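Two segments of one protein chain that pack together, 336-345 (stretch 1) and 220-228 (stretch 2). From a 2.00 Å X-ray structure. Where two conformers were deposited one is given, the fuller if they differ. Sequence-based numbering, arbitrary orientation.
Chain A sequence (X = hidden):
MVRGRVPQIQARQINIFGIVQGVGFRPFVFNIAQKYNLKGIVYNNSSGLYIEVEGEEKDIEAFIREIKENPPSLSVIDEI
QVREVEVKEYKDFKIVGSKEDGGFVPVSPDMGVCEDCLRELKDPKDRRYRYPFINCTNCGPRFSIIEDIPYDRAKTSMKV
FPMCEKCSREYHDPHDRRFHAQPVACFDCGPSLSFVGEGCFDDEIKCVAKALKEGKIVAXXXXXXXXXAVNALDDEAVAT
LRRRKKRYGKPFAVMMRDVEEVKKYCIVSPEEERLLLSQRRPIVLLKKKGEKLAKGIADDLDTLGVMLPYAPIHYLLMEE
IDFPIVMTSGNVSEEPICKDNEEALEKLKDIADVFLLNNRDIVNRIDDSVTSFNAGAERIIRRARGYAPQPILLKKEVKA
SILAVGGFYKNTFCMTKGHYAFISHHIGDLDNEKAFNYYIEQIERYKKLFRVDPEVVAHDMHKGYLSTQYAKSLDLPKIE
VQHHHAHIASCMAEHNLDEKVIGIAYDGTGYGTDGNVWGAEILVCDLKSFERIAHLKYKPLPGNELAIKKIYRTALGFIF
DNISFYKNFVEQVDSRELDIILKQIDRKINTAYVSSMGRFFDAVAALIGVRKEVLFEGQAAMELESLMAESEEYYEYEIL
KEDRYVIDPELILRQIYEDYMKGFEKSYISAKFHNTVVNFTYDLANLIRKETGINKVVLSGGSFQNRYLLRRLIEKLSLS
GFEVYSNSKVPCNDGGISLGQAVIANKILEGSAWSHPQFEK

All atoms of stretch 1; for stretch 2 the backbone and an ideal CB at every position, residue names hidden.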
ATOM      1  N   PRO A 336      15.423  -1.971   5.056  1.00 34.06           N
ATOM      2  CA  PRO A 336      14.419  -0.908   5.265  1.00 32.17           C
ATOM      3  C   PRO A 336      14.951   0.495   4.909  1.00 30.78           C
ATOM      4  O   PRO A 336      16.127   0.790   5.142  1.00 30.80           O
ATOM      5  CB  PRO A 336      14.136  -0.966   6.771  1.00 32.63           C
ATOM      6  CG  PRO A 336      14.665  -2.304   7.240  1.00 35.21           C
ATOM      7  CD  PRO A 336      15.770  -2.685   6.304  1.00 35.18           C
ATOM      8  N   ILE A 337      14.082   1.335   4.352  1.00 28.84           N
ATOM      9  CA  ILE A 337      14.378   2.750   4.099  1.00 28.00           C
ATOM     10  C   ILE A 337      15.018   3.442   5.322  1.00 28.63           C
ATOM     11  O   ILE A 337      14.558   3.263   6.456  1.00 28.72           O
ATOM     12  CB  ILE A 337      13.075   3.491   3.629  1.00 26.89           C
ATOM     13  CG1 ILE A 337      13.362   4.921   3.158  1.00 25.69           C
ATOM     14  CG2 ILE A 337      11.939   3.453   4.726  1.00 27.19           C
ATOM     15  CD1 ILE A 337      12.096   5.606   2.529  1.00 24.63           C
ATOM     16  N   CYS A 338      16.107   4.183   5.092  1.00 28.66           N
ATOM     17  CA  CYS A 338      16.776   4.944   6.150  1.00 29.59           C
ATOM     18  C   CYS A 338      15.870   6.064   6.627  1.00 28.39           C
ATOM     19  O   CYS A 338      15.205   6.695   5.816  1.00 26.76           O
ATOM     20  CB  CYS A 338      18.072   5.579   5.637  1.00 29.75           C
ATOM     21  SG  CYS A 338      19.378   4.406   5.315  1.00 36.15           S
ATOM     22  N   LYS A 339      15.867   6.329   7.926  1.00 28.99           N
ATOM     23  CA  LYS A 339      15.036   7.412   8.463  1.00 29.76           C
ATOM     24  C   LYS A 339      15.800   8.490   9.241  1.00 30.21           C
ATOM     25  O   LYS A 339      15.280   9.587   9.441  1.00 31.20           O
ATOM     26  CB  LYS A 339      13.898   6.854   9.324  1.00 30.15           C
ATOM     27  CG  LYS A 339      14.303   6.377  10.710  1.00 31.50           C
ATOM     28  CD  LYS A 339      13.061   6.315  11.599  1.00 33.08           C
ATOM     29  CE  LYS A 339      13.401   6.036  13.046  1.00 32.87           C
ATOM     30  NZ  LYS A 339      13.986   7.258  13.658  1.00 39.62           N
ATOM     31  N   ASP A 340      17.021   8.204   9.668  1.00 30.53           N
ATOM     32  CA  ASP A 340      17.835   9.131  10.461  0.50 31.58           C
ATOM     33  C   ASP A 340      19.005   9.691   9.644  1.00 31.66           C
ATOM     34  O   ASP A 340      19.569   8.961   8.816  1.00 31.47           O
ATOM     35  CB  ASP A 340      18.398   8.391  11.678  0.50 32.59           C
ATOM     36  CG  ASP A 340      17.319   7.937  12.642  0.50 34.08           C
ATOM     37  OD1 ASP A 340      16.202   8.502  12.613  0.50 33.18           O
ATOM     38  OD2 ASP A 340      17.597   7.017  13.444  0.50 36.28           O
ATOM     39  N   ASN A 341      19.389  10.942   9.899  1.00 31.20           N
ATOM     40  CA  ASN A 341      20.538  11.546   9.218  1.00 30.93           C
ATOM     41  C   ASN A 341      21.796  10.679   9.314  1.00 32.03           C
ATOM     42  O   ASN A 341      22.434  10.364   8.285  1.00 31.19           O
ATOM     43  CB  ASN A 341      20.803  12.959   9.749  1.00 30.98           C
ATOM     44  CG  ASN A 341      19.664  13.929   9.444  1.00 29.78           C
ATOM     45  OD1 ASN A 341      19.040  13.860   8.390  1.00 30.07           O
ATOM     46  ND2 ASN A 341      19.398  14.842  10.367  1.00 30.64           N
ATOM     47  N   GLU A 342      22.149  10.277  10.538  1.00 32.95           N
ATOM     48  CA  GLU A 342      23.372   9.497  10.759  1.00 35.30           C
ATOM     49  C   GLU A 342      23.354   8.174   9.996  1.00 35.04           C
ATOM     50  O   GLU A 342      24.361   7.778   9.420  1.00 35.35           O
ATOM     51  CB  GLU A 342      23.583   9.208  12.237  1.00 36.52           C
ATOM     52  CG  GLU A 342      24.098  10.374  13.018  1.00 40.52           C
ATOM     53  CD  GLU A 342      23.846  10.226  14.511  1.00 44.64           C
ATOM     54  OE1 GLU A 342      22.688  10.412  14.939  1.00 45.80           O
ATOM     55  OE2 GLU A 342      24.809   9.941  15.252  1.00 47.83           O
ATOM     56  N   GLU A 343      22.198   7.509  10.030  1.00 34.68           N
ATOM     57  CA  GLU A 343      21.953   6.237   9.360  1.00 35.19           C
ATOM     58  C   GLU A 343      22.163   6.388   7.855  1.00 34.64           C
ATOM     59  O   GLU A 343      22.871   5.581   7.229  1.00 35.13           O
ATOM     60  CB  GLU A 343      20.514   5.776   9.676  1.00 35.14           C
ATOM     61  CG  GLU A 343      20.041   4.515   8.977  1.00 37.00           C
ATOM     62  CD  GLU A 343      18.567   4.160   9.264  1.00 40.20           C
ATOM     63  OE1 GLU A 343      17.746   5.043   9.657  1.00 36.09           O
ATOM     64  OE2 GLU A 343      18.233   2.971   9.061  1.00 41.52           O
ATOM     65  N   ALA A 344      21.572   7.440   7.287  1.00 33.32           N
ATOM     66  CA  ALA A 344      21.660   7.694   5.849  1.00 32.83           C
ATOM     67  C   ALA A 344      23.101   7.951   5.386  1.00 33.49           C
ATOM     68  O   ALA A 344      23.562   7.367   4.408  1.00 33.19           O
ATOM     69  CB  ALA A 344      20.751   8.850   5.455  1.00 31.65           C
ATOM     70  N   LEU A 345      23.812   8.807   6.106  1.00 34.22           N
ATOM     71  CA  LEU A 345      25.196   9.136   5.757  1.00 35.52           C
ATOM     72  C   LEU A 345      26.124   7.921   5.808  1.00 36.95           C
ATOM     73  O   LEU A 345      27.068   7.810   5.017  1.00 38.27           O
ATOM     74  CB  LEU A 345      25.716  10.238   6.678  1.00 35.93           C
ATOM     75  CG  LEU A 345      25.147  11.647   6.473  1.00 36.73           C
ATOM     76  CD1 LEU A 345      25.432  12.472   7.722  1.00 37.62           C
ATOM     77  CD2 LEU A 345      25.753  12.326   5.230  1.00 35.57           C
ATOM     78  N   UNK A 220      17.799  12.439  -0.357  1.00 27.02           N
ATOM     79  CA  UNK A 220      16.937  13.518   0.098  1.00 26.68           C
ATOM     80  C   UNK A 220      16.125  13.032   1.281  1.00 25.91           C
ATOM     81  O   UNK A 220      15.415  12.032   1.168  1.00 24.94           O
ATOM     82  CB  UNK A 220      16.023  14.010  -1.026  1.00 26.68           C
ATOM     83  N   UNK A 221      16.224  13.729   2.410  1.00 26.65           N
ATOM     84  CA  UNK A 221      15.365  13.395   3.551  1.00 26.39           C
ATOM     85  C   UNK A 221      13.965  13.929   3.282  1.00 26.71           C
ATOM     86  O   UNK A 221      13.767  15.133   3.145  1.00 26.32           O
ATOM     87  CB  UNK A 221      15.924  13.969   4.855  1.00 26.39           C
ATOM     88  N   UNK A 222      12.992  13.022   3.214  1.00 27.50           N
ATOM     89  CA  UNK A 222      11.624  13.402   2.918  1.00 28.33           C
ATOM     90  C   UNK A 222      10.783  13.111   4.135  1.00 29.57           C
ATOM     91  O   UNK A 222      11.304  13.037   5.254  1.00 31.75           O
ATOM     92  CB  UNK A 222      11.088  12.668   1.687  1.00 28.33           C
ATOM     93  N   UNK A 223       9.502  12.864   3.911  1.00 28.65           N
ATOM     94  CA  UNK A 223       8.530  12.746   4.991  1.00 27.19           C
ATOM     95  C   UNK A 223       8.723  11.412   5.713  1.00 27.09           C
ATOM     96  O   UNK A 223       8.835  11.365   6.950  1.00 26.16           O
ATOM     97  CB  UNK A 223       7.103  12.868   4.453  1.00 27.19           C
ATOM     98  N   UNK A 224       8.786  10.337   4.929  1.00 25.73           N
ATOM     99  CA  UNK A 224       8.806   8.977   5.464  1.00 25.87           C
ATOM    100  C   UNK A 224      10.181   8.345   5.570  1.00 25.84           C
ATOM    101  O   UNK A 224      10.328   7.233   6.083  1.00 26.20           O
ATOM    102  CB  UNK A 224       7.924   8.081   4.592  1.00 25.87           C
ATOM    103  N   UNK A 225      11.188   9.042   5.062  1.00 25.11           N
ATOM    104  CA  UNK A 225      12.556   8.557   5.124  1.00 25.52           C
ATOM    105  C   UNK A 225      13.352   9.187   4.011  1.00 25.55           C
ATOM    106  O   UNK A 225      12.927  10.187   3.430  1.00 25.47           O
ATOM    107  CB  UNK A 225      12.611   7.031   5.034  1.00 25.52           C
ATOM    108  N   UNK A 226      14.499   8.593   3.699  1.00 25.10           N
ATOM    109  CA  UNK A 226      15.367   9.112   2.659  1.00 25.15           C
ATOM    110  C   UNK A 226      15.018   8.467   1.320  1.00 24.76           C
ATOM    111  O   UNK A 226      14.648   7.290   1.286  1.00 24.36           O
ATOM    112  CB  UNK A 226      16.836   8.868   3.011  1.00 25.15           C
ATOM    113  N   UNK A 227      15.153   9.237   0.240  1.00 24.20           N
ATOM    114  CA  UNK A 227      15.052   8.714  -1.122  1.00 24.64           C
ATOM    115  C   UNK A 227      16.266   9.135  -1.946  1.00 25.42           C
ATOM    116  O   UNK A 227      16.900  10.158  -1.665  1.00 26.12           O
ATOM    117  CB  UNK A 227      13.763   9.197  -1.790  1.00 24.64           C
ATOM    118  N   UNK A 228      16.593   8.327  -2.941  1.00 25.88           N
ATOM    119  CA  UNK A 228      17.719   8.610  -3.823  1.00 26.47           C
ATOM    120  C   UNK A 228      17.124   9.071  -5.118  1.00 26.50           C
ATOM    121  O   UNK A 228      16.185   8.441  -5.640  1.00 26.24           O
ATOM    122  CB  UNK A 228      18.632   7.398  -4.019  1.00 26.47           C
TER

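At position 220 the ideal CB has no atom of stretch 1 within 5.5 Å, and the extended backbone angles (-115/123) admit most side chains, beta-branched ones among them. The deposited residue is Ile 220; its backbone N and O pair with the O and N of 227.

Position 221 points its CA-to-CB bond toward stretch 1, with the ideal CB 4.7 Å from OD1 of Asn 341. Beyond lie carbonyl oxygens and the carboxylate of Asp 340, an acceptor-rich surround that suits a long donor, Lys or Arg, though Gln could also reach. It is Lys 221, with every chi angle t. Its CD lies 3.4 Å from Asn 341 OD1, and its NZ donates to water 1 (NZ to O 3.0 Å), which also accepts from Asn 341 N (N to O 3.0 Å). A weak bond from NZ to water 2 (NZ to O 3.4 Å) extends the link, since that water donates to Lys 339 O (O to O 2.7 Å).

Positions 222 and 223 lie out of reach, so stretch 1 selects nothing there. They are Gly 222, where a CB would have room as far as stretch 1 is concerned, and Ile 223.

At 224 the ideal CB points sideways, 5.3 Å from Ile 337 CD1; a small residue would fit, but nothing visible demands one. It is Gly 224.

Position 225 is decisive. Its phi/psi of 156/-162 would jam a CB against the preceding carbonyl O, and the ideal CB falls 2.7 Å from Cys 338 O and 2.9 Å from Ile 337 CG1, both clashes. Only glycine fits, and Gly 225 brings its CA to 3.3 Å from Cys 338 O.

Position 226 donates its backbone N to Cys 338 O (2.9 Å, 155°). Its CA-to-CB bond points sideways, and the ideal CB of 226 lies 4.6 Å from Ala 344 CB, so a large apolar side chain, aromatic or Leu/Met, could swing across that methyl. Phe 226 (chi1 m) does so: Ala 344 CB sits 3.5 Å from its ring centroid, 3° off the normal, a CH-pi contact over one face. Asn 341 OD1 approaches the ring edge, 3.4 Å from CZ.

At 227 the CB points away, yet a long or ring-bearing side chain could fold back toward Ile 337. His 227 (chi1 m) does, placing NE2 3.6 Å from Ile 337 CD1.

Position 228 is out of reach, and its strand angles (-106/133) tolerate many residues. It is Leu 228, which makes no contact with stretch 1.

Stretch 2 (220-228) IKGIGGFHL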
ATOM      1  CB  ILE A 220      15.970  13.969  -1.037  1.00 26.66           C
ATOM      2  CG1 ILE A 220      16.769  14.516  -2.234  1.00 28.13           C
ATOM      3  CG2 ILE A 220      14.984  14.998  -0.541  1.00 26.00           C
ATOM      4  CD1 ILE A 220      15.914  14.804  -3.473  1.00 31.69           C
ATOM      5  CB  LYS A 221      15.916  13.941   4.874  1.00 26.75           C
ATOM      6  CG  LYS A 221      15.134  13.453   6.104  1.00 25.77           C
ATOM      7  CD  LYS A 221      15.789  13.916   7.395  1.00 27.09           C
ATOM      8  CE  LYS A 221      14.871  13.684   8.608  1.00 27.97           C
ATOM      9  NZ  LYS A 221      15.577  14.089   9.863  1.00 30.03           N
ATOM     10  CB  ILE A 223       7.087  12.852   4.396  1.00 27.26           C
ATOM     11  CG1 ILE A 223       6.832  14.250   3.815  1.00 27.94           C
ATOM     12  CG2 ILE A 223       6.015  12.500   5.418  1.00 26.50           C
ATOM     13  CD1 ILE A 223       7.015  15.394   4.834  1.00 29.01           C
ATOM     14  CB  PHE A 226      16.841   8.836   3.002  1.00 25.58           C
ATOM     15  CG  PHE A 226      17.415   9.810   3.987  1.00 27.50           C
ATOM     16  CD1 PHE A 226      18.206  10.872   3.551  1.00 26.89           C
ATOM     17  CD2 PHE A 226      17.116   9.705   5.348  1.00 27.46           C
ATOM     18  CE1 PHE A 226      18.711  11.793   4.443  1.00 26.54           C
ATOM     19  CE2 PHE A 226      17.636  10.623   6.255  1.00 26.86           C
ATOM     20  CZ  PHE A 226      18.433  11.665   5.802  1.00 26.86           C
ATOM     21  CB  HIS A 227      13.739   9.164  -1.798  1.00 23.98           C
ATOM     22  CG  HIS A 227      12.529   8.572  -1.152  1.00 26.25           C
ATOM     23  ND1 HIS A 227      11.935   9.139  -0.041  1.00 28.12           N
ATOM     24  CD2 HIS A 227      11.867   7.414  -1.384  1.00 26.35           C
ATOM     25  CE1 HIS A 227      10.934   8.373   0.359  1.00 26.12           C
ATOM     26  NE2 HIS A 227      10.873   7.320  -0.437  1.00 27.38           N
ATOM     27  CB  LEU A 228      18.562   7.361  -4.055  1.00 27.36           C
ATOM     28  CG  LEU A 228      19.255   6.797  -2.817  1.00 28.10           C
ATOM     29  CD1 LEU A 228      19.491   5.285  -2.936  1.00 28.21           C
ATOM     30  CD2 LEU A 228      20.553   7.561  -2.550  1.00 28.20           C
TER
HETATM   31  O   HOH W   1      17.460  12.432  11.585  1.00 23.17           O
HETATM   32  O   HOH W   2      14.946  11.173  11.586  1.00 25.09           O
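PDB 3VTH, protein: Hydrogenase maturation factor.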